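Local atomic coordinates of synaptotagmin-4 (Rattus norvegicus, PDB entry 1W16), a protein that helps control the mobility of neuronal dense core vesicles through KIF1A and their capture at synapses, and takes part in dendrite formation by melanocytes. Residues A[31-36]-A[85-90]; A[52-57]-A[103-108]. One frame throughout, in Å; residues are numbered along the deposited sequence.

Contact 1: residues A[31-36]-A[85-90]; sequences TLTVVV and LFVFDI
V34 reaches F88 through one methyl: CG2 lies in the plane of the phenylalanine ring at its rim, 3.7 Å from F88 CD2, with CE2 almost as near. The ring is brought there by the first torsion of F88, which sets CG anti to its own carbonyl carbon (chi1 -73°). Two residues further along the strand, V36 makes the same diagonal approach to F86, its CG2 lying 4.2 Å from F86 CE2, again at the ring's edge. L32 meets I90 instead, with CB of L32 3.8 Å from CD1 of I90.

On the other face, that of T31, T33 and V35, V35 CG2 packs 3.8 Å from L85 CD1, while T31 lies alongside D89 and offers a methyl rather than its hydroxyl, CG2 to OD1 being 3.5 Å. The hydroxyl of T31 turns elsewhere, to hydrogen bonds with T29 OG1 and Q26 NE2.

Behind the side chains, L32 and F88 exchange two backbone hydrogen bonds, as do V34 and F86. The bond from F88 N to L32 O measures 2.8 Å and is nearly straight (172°); that from F86 N to V34 O is 2.7 Å. These reciprocal pairs alternate with non-hydrogen-bonded ones, and the strand axes run antiparallel at 157°, joining two neighbouring strands in one sheet of the C2 beta-sandwich. The domain is the second C2 domain of the protein, C2B.

Strand 81-89 is an outer strand of this sheet, whereas strand 31-40 continues to strand 18-26 through backbone bonds of T33 with C24 and V35 with S22. L32, V34 and F88 point into the sandwich, where V100, F102, V57 and L59 of the other sheet receive them.

Contact 2: residues A[52-57]-A[103-108]; sequences DPYVKV and LVLDSE. With NA (sodium ion), chain C.
Y54 lays its ring beneath L105, whose CB sits over one face, 4.0 Å from the ring centroid and 26° off the normal, a CH-pi contact displaced toward the rim. The two side chains cross obliquely: CE1 of Y54 approaches L105 CB to 3.6 Å, and L105 CD1 extends beyond the ring to K56 CB at 3.7 Å. A first torsion of 66°, with CG between the backbone N and the carbonyl carbon, leans the tyrosine over the neighbouring strand, and S107 CB comes near CE1. The phenol oxygen is hydrogen-bonded to N113 ND2, which fixes the outer end of the ring. An alanine here is likely to leave N113 without that partner and to uncover L105 CB where the ring face now lies.

On the reverse face V55 CG2 meets V104 CG2; V55 also packs on F82 of the facing sheet and V104 on I116 of the adjacent strand. Paired backbone bonds of Y54 with L105 and of K56 with L103 set the antiparallel register of the two inner strands of the sheet 64-70, 53-61, 98-106, 114-122.

At the loop end, D106 OD1 accepts from D52 N at 2.6 Å (177°), though the donor stands well above the carboxylate plane, and S107 N bonds to D52 O. A water bridges D52 OD2 at 2.5 Å and S107 O at 2.7 Å. E108 O binds a sodium ion at 2.4 Å, with S111 O, two waters and OD1 of N113, the residue that holds Y54. In C2 domains loop aspartates commonly hold calcium, which synaptotagmin-4 does not bind; neither D52 nor D106 ligates the sodium. D52 OD2 and D106 OD1, 4.4 Å apart, would probably repel, which the D52 N-H and the water may partly offset.

How the contacts relate
Contact 1 and contact 2 belong to the two facing sheets of one C2 sandwich, their centres about 18 Å apart, and they touch across the interior. V36 CG1 reaches V55 CG2 at 3.7 Å, and F88 CZ comes within 3.9 Å of V57 CG1, so V36 and F88 rest on strand 53-61, while L32, V34 and I90 lean on strand 98-106. The segments alternate along the chain: strand 31-40 is followed by 53-61, and 81-89 by 98-106, each step changing sheet. Two different sodium ions lie near the contacts: one about 4 Å from the F88 side chain, the other bound by E108 O at the loop end of contact 2.

Contact 1: residues A[31-36]-A[85-90]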
loop_
_atom_site.group_PDB
_atom_site.type_symbol
_atom_site.label_atom_id
_atom_site.label_comp_id
_atom_site.label_asym_id
_atom_site.label_seq_id
_atom_site.Cartn_x
_atom_site.Cartn_y
_atom_site.Cartn_z
ATOM N N THR A 31 -13.234 -3.768 7.110
ATOM C CA THR A 31 -12.328 -4.099 6.041
ATOM C C THR A 31 -11.690 -2.815 5.541
ATOM O O THR A 31 -12.196 -1.694 5.778
ATOM C CB THR A 31 -12.996 -4.869 4.883
ATOM O OG1 THR A 31 -14.285 -4.323 4.682
ATOM C CG2 THR A 31 -13.250 -6.414 5.230
ATOM N N LEU A 32 -10.551 -3.020 4.866
ATOM C CA LEU A 32 -9.787 -1.957 4.302
ATOM C C LEU A 32 -9.589 -2.403 2.860
ATOM O O LEU A 32 -9.059 -3.482 2.621
ATOM C CB LEU A 32 -8.476 -1.811 5.049
ATOM C CG LEU A 32 -7.452 -0.814 4.470
ATOM C CD1 LEU A 32 -8.004 0.626 4.307
ATOM C CD2 LEU A 32 -6.144 -0.828 5.264
ATOM N N THR A 33 -10.060 -1.620 1.891
ATOM C CA THR A 33 -9.778 -2.002 0.517
ATOM C C THR A 33 -8.649 -1.140 -0.012
ATOM O O THR A 33 -8.538 0.048 0.318
ATOM C CB THR A 33 -11.046 -2.013 -0.398
ATOM O OG1 THR A 33 -11.386 -0.692 -0.810
ATOM C CG2 THR A 33 -12.264 -2.465 0.401
ATOM N N VAL A 34 -7.782 -1.778 -0.787
ATOM C CA VAL A 34 -6.576 -1.178 -1.276
ATOM C C VAL A 34 -6.445 -1.517 -2.760
ATOM O O VAL A 34 -6.450 -2.698 -3.136
ATOM C CB VAL A 34 -5.341 -1.762 -0.542
ATOM C CG1 VAL A 34 -4.049 -1.162 -1.090
ATOM C CG2 VAL A 34 -5.426 -1.513 0.998
ATOM N N VAL A 35 -6.292 -0.491 -3.601
ATOM C CA VAL A 35 -6.100 -0.695 -5.028
ATOM C C VAL A 35 -4.706 -0.178 -5.350
ATOM O O VAL A 35 -4.378 1.006 -5.133
ATOM C CB VAL A 35 -7.134 0.075 -5.945
ATOM C CG1 VAL A 35 -7.022 -0.439 -7.428
ATOM C CG2 VAL A 35 -8.550 -0.022 -5.376
ATOM N N VAL A 36 -3.896 -1.083 -5.883
ATOM C CA VAL A 36 -2.654 -0.692 -6.510
ATOM C C VAL A 36 -2.987 -0.403 -7.968
ATOM O O VAL A 36 -3.362 -1.318 -8.758
ATOM C CB VAL A 36 -1.608 -1.796 -6.382
ATOM C CG1 VAL A 36 -0.208 -1.335 -6.950
ATOM C CG2 VAL A 36 -1.512 -2.192 -4.981
ATOM N N LEU A 85 -7.249 -4.692 -6.989
ATOM C CA LEU A 85 -7.956 -4.413 -5.739
ATOM C C LEU A 85 -7.785 -5.567 -4.759
ATOM O O LEU A 85 -7.964 -6.718 -5.122
ATOM C CB LEU A 85 -9.442 -4.121 -6.018
ATOM C CG LEU A 85 -10.258 -3.589 -4.809
ATOM C CD1 LEU A 85 -11.393 -2.610 -5.195
ATOM C CD2 LEU A 85 -10.787 -4.730 -3.886
ATOM N N PHE A 86 -7.406 -5.233 -3.519
ATOM C CA PHE A 86 -7.297 -6.169 -2.404
ATOM C C PHE A 86 -8.246 -5.769 -1.268
ATOM O O PHE A 86 -8.470 -4.575 -1.003
ATOM C CB PHE A 86 -5.854 -6.228 -1.865
ATOM C CG PHE A 86 -4.843 -6.620 -2.925
ATOM C CD1 PHE A 86 -4.791 -7.944 -3.403
ATOM C CD2 PHE A 86 -3.928 -5.681 -3.430
ATOM C CE1 PHE A 86 -3.861 -8.322 -4.398
ATOM C CE2 PHE A 86 -3.007 -6.055 -4.435
ATOM C CZ PHE A 86 -2.962 -7.374 -4.913
ATOM N N VAL A 87 -8.767 -6.780 -0.593
ATOM C CA VAL A 87 -9.570 -6.535 0.590
ATOM C C VAL A 87 -8.837 -7.114 1.811
ATOM O O VAL A 87 -8.552 -8.307 1.855
ATOM C CB VAL A 87 -10.983 -7.166 0.490
ATOM C CG1 VAL A 87 -11.807 -6.818 1.724
ATOM C CG2 VAL A 87 -11.703 -6.680 -0.744
ATOM N N PHE A 88 -8.522 -6.253 2.776
ATOM C CA PHE A 88 -7.909 -6.678 4.038
ATOM C C PHE A 88 -8.945 -6.671 5.149
ATOM O O PHE A 88 -9.741 -5.711 5.274
ATOM C CB PHE A 88 -6.800 -5.712 4.446
ATOM C CG PHE A 88 -5.568 -5.821 3.623
ATOM C CD1 PHE A 88 -4.746 -6.950 3.715
ATOM C CD2 PHE A 88 -5.202 -4.782 2.774
ATOM C CE1 PHE A 88 -3.565 -7.039 2.960
ATOM C CE2 PHE A 88 -4.031 -4.851 1.993
ATOM C CZ PHE A 88 -3.205 -5.990 2.087
ATOM N N ASP A 89 -8.895 -7.716 5.972
ATOM C CA ASP A 89 -9.661 -7.775 7.242
ATOM C C ASP A 89 -8.901 -7.039 8.339
ATOM O O ASP A 89 -7.716 -7.315 8.553
ATOM C CB ASP A 89 -9.827 -9.237 7.698
ATOM C CG ASP A 89 -10.791 -10.000 6.807
ATOM O OD1 ASP A 89 -11.797 -9.393 6.399
ATOM O OD2 ASP A 89 -10.613 -11.188 6.437
ATOM N N ILE A 90 -9.552 -6.096 9.005
ATOM C CA ILE A 90 -8.927 -5.425 10.116
ATOM C C ILE A 90 -9.411 -6.133 11.368
ATOM O O ILE A 90 -10.638 -6.261 11.573
ATOM C CB ILE A 90 -9.253 -3.910 10.077
ATOM C CG1 ILE A 90 -8.958 -3.352 8.671
ATOM C CG2 ILE A 90 -8.477 -3.165 11.175
ATOM C CD1 ILE A 90 -7.427 -3.395 8.325
#

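Contact 2: residues A[52-57]-A[103-108]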
loop_
_atom_site.group_PDB
_atom_site.type_symbol
_atom_site.label_atom_id
_atom_site.label_comp_id
_atom_site.label_asym_id
_atom_site.label_seq_id
_atom_site.Cartn_x
_atom_site.Cartn_y
_atom_site.Cartn_z
ATOM N N ASP A 52 10.812 -5.353 -14.455
ATOM C CA ASP A 52 9.553 -6.161 -14.510
ATOM C C ASP A 52 8.702 -6.037 -13.238
ATOM O O ASP A 52 8.578 -6.964 -12.440
ATOM C CB ASP A 52 9.877 -7.610 -14.872
ATOM C CG ASP A 52 10.744 -7.680 -16.114
ATOM O OD1 ASP A 52 10.458 -6.882 -17.035
ATOM O OD2 ASP A 52 11.754 -8.421 -16.257
ATOM N N PRO A 53 8.106 -4.871 -13.070
ATOM C CA PRO A 53 7.561 -4.473 -11.766
ATOM C C PRO A 53 6.347 -5.282 -11.344
ATOM O O PRO A 53 5.535 -5.648 -12.186
ATOM C CB PRO A 53 7.178 -2.995 -11.947
ATOM C CG PRO A 53 7.605 -2.635 -13.367
ATOM C CD PRO A 53 7.885 -3.879 -14.136
ATOM N N TYR A 54 6.289 -5.606 -10.058
ATOM C CA TYR A 54 5.063 -6.032 -9.377
ATOM C C TYR A 54 5.088 -5.356 -8.012
ATOM O O TYR A 54 6.085 -4.697 -7.656
ATOM C CB TYR A 54 4.932 -7.550 -9.257
ATOM C CG TYR A 54 5.943 -8.232 -8.369
ATOM C CD1 TYR A 54 7.255 -8.466 -8.815
ATOM C CD2 TYR A 54 5.588 -8.679 -7.095
ATOM C CE1 TYR A 54 8.179 -9.116 -8.023
ATOM C CE2 TYR A 54 6.514 -9.342 -6.271
ATOM C CZ TYR A 54 7.811 -9.533 -6.741
ATOM O OH TYR A 54 8.737 -10.167 -5.953
ATOM N N VAL A 55 4.005 -5.486 -7.259
ATOM C CA VAL A 55 3.883 -4.770 -6.010
ATOM C C VAL A 55 3.472 -5.757 -4.928
ATOM O O VAL A 55 2.569 -6.584 -5.111
ATOM C CB VAL A 55 2.876 -3.576 -6.105
ATOM C CG1 VAL A 55 2.834 -2.767 -4.757
ATOM C CG2 VAL A 55 3.252 -2.624 -7.259
ATOM N N LYS A 56 4.163 -5.690 -3.809
ATOM C CA LYS A 56 3.812 -6.507 -2.700
ATOM C C LYS A 56 3.189 -5.564 -1.676
ATOM O O LYS A 56 3.640 -4.409 -1.531
ATOM C CB LYS A 56 5.041 -7.261 -2.173
ATOM C CG LYS A 56 4.797 -7.969 -0.850
ATOM C CD LYS A 56 5.061 -9.415 -1.028
ATOM C CE LYS A 56 5.111 -10.169 0.285
ATOM N NZ LYS A 56 6.362 -10.892 0.222
ATOM N N VAL A 57 2.114 -6.038 -1.030
ATOM C CA VAL A 57 1.418 -5.247 -0.047
ATOM C C VAL A 57 1.350 -6.006 1.252
ATOM O O VAL A 57 0.787 -7.089 1.300
ATOM C CB VAL A 57 -0.023 -4.782 -0.494
ATOM C CG1 VAL A 57 -0.530 -3.708 0.490
ATOM C CG2 VAL A 57 -0.003 -4.188 -1.931
ATOM N N LEU A 103 5.603 -2.425 -1.664
ATOM C CA LEU A 103 6.954 -2.582 -2.214
ATOM C C LEU A 103 6.867 -2.785 -3.712
ATOM O O LEU A 103 6.204 -3.701 -4.172
ATOM C CB LEU A 103 7.682 -3.762 -1.550
ATOM C CG LEU A 103 7.706 -3.607 -0.008
ATOM C CD1 LEU A 103 7.419 -4.912 0.692
ATOM C CD2 LEU A 103 8.946 -2.883 0.492
ATOM N N VAL A 104 7.515 -1.916 -4.486
ATOM C CA VAL A 104 7.608 -2.115 -5.890
ATOM C C VAL A 104 8.879 -2.919 -6.122
ATOM O O VAL A 104 9.966 -2.502 -5.693
ATOM C CB VAL A 104 7.643 -0.777 -6.635
ATOM C CG1 VAL A 104 7.820 -1.019 -8.153
ATOM C CG2 VAL A 104 6.347 0.032 -6.341
ATOM N N LEU A 105 8.729 -4.093 -6.752
ATOM C CA LEU A 105 9.835 -5.038 -6.868
ATOM C C LEU A 105 10.049 -5.303 -8.335
ATOM O O LEU A 105 9.115 -5.200 -9.126
ATOM C CB LEU A 105 9.552 -6.348 -6.117
ATOM C CG LEU A 105 9.561 -6.221 -4.581
ATOM C CD1 LEU A 105 8.249 -6.702 -3.971
ATOM C CD2 LEU A 105 10.735 -6.976 -3.997
ATOM N N ASP A 106 11.283 -5.610 -8.689
ATOM C CA ASP A 106 11.629 -5.958 -10.055
ATOM C C ASP A 106 11.783 -7.479 -10.084
ATOM O O ASP A 106 12.577 -8.024 -9.370
ATOM C CB ASP A 106 12.940 -5.271 -10.379
ATOM C CG ASP A 106 13.357 -5.414 -11.831
ATOM O OD1 ASP A 106 12.638 -6.013 -12.675
ATOM O OD2 ASP A 106 14.438 -4.922 -12.202
ATOM N N SER A 107 10.960 -8.153 -10.872
ATOM C CA SER A 107 10.956 -9.606 -10.962
ATOM C C SER A 107 12.110 -10.019 -11.849
ATOM O O SER A 107 12.259 -9.498 -12.946
ATOM C CB SER A 107 9.639 -10.050 -11.595
ATOM O OG SER A 107 9.327 -11.389 -11.269
ATOM N N GLU A 108 12.967 -10.907 -11.369
ATOM C CA GLU A 108 14.090 -11.402 -12.182
ATOM C C GLU A 108 14.310 -12.843 -11.778
ATOM O O GLU A 108 14.506 -13.126 -10.600
ATOM C CB GLU A 108 15.345 -10.548 -11.949
ATOM C CG GLU A 108 16.654 -11.050 -12.571
ATOM C CD GLU A 108 16.796 -10.787 -14.086
ATOM O OE1 GLU A 108 16.020 -9.948 -14.665
ATOM O OE2 GLU A 108 17.705 -11.433 -14.716
HETATM NA NA NA C . 13.566 -13.756 -8.543
HETATM O O HOH W 1 13.669 -8.084 -14.732
HETATM O O HOH W 2 14.083 -16.690 -8.859
HETATM O O HOH W 3 11.386 -14.260 -9.914
#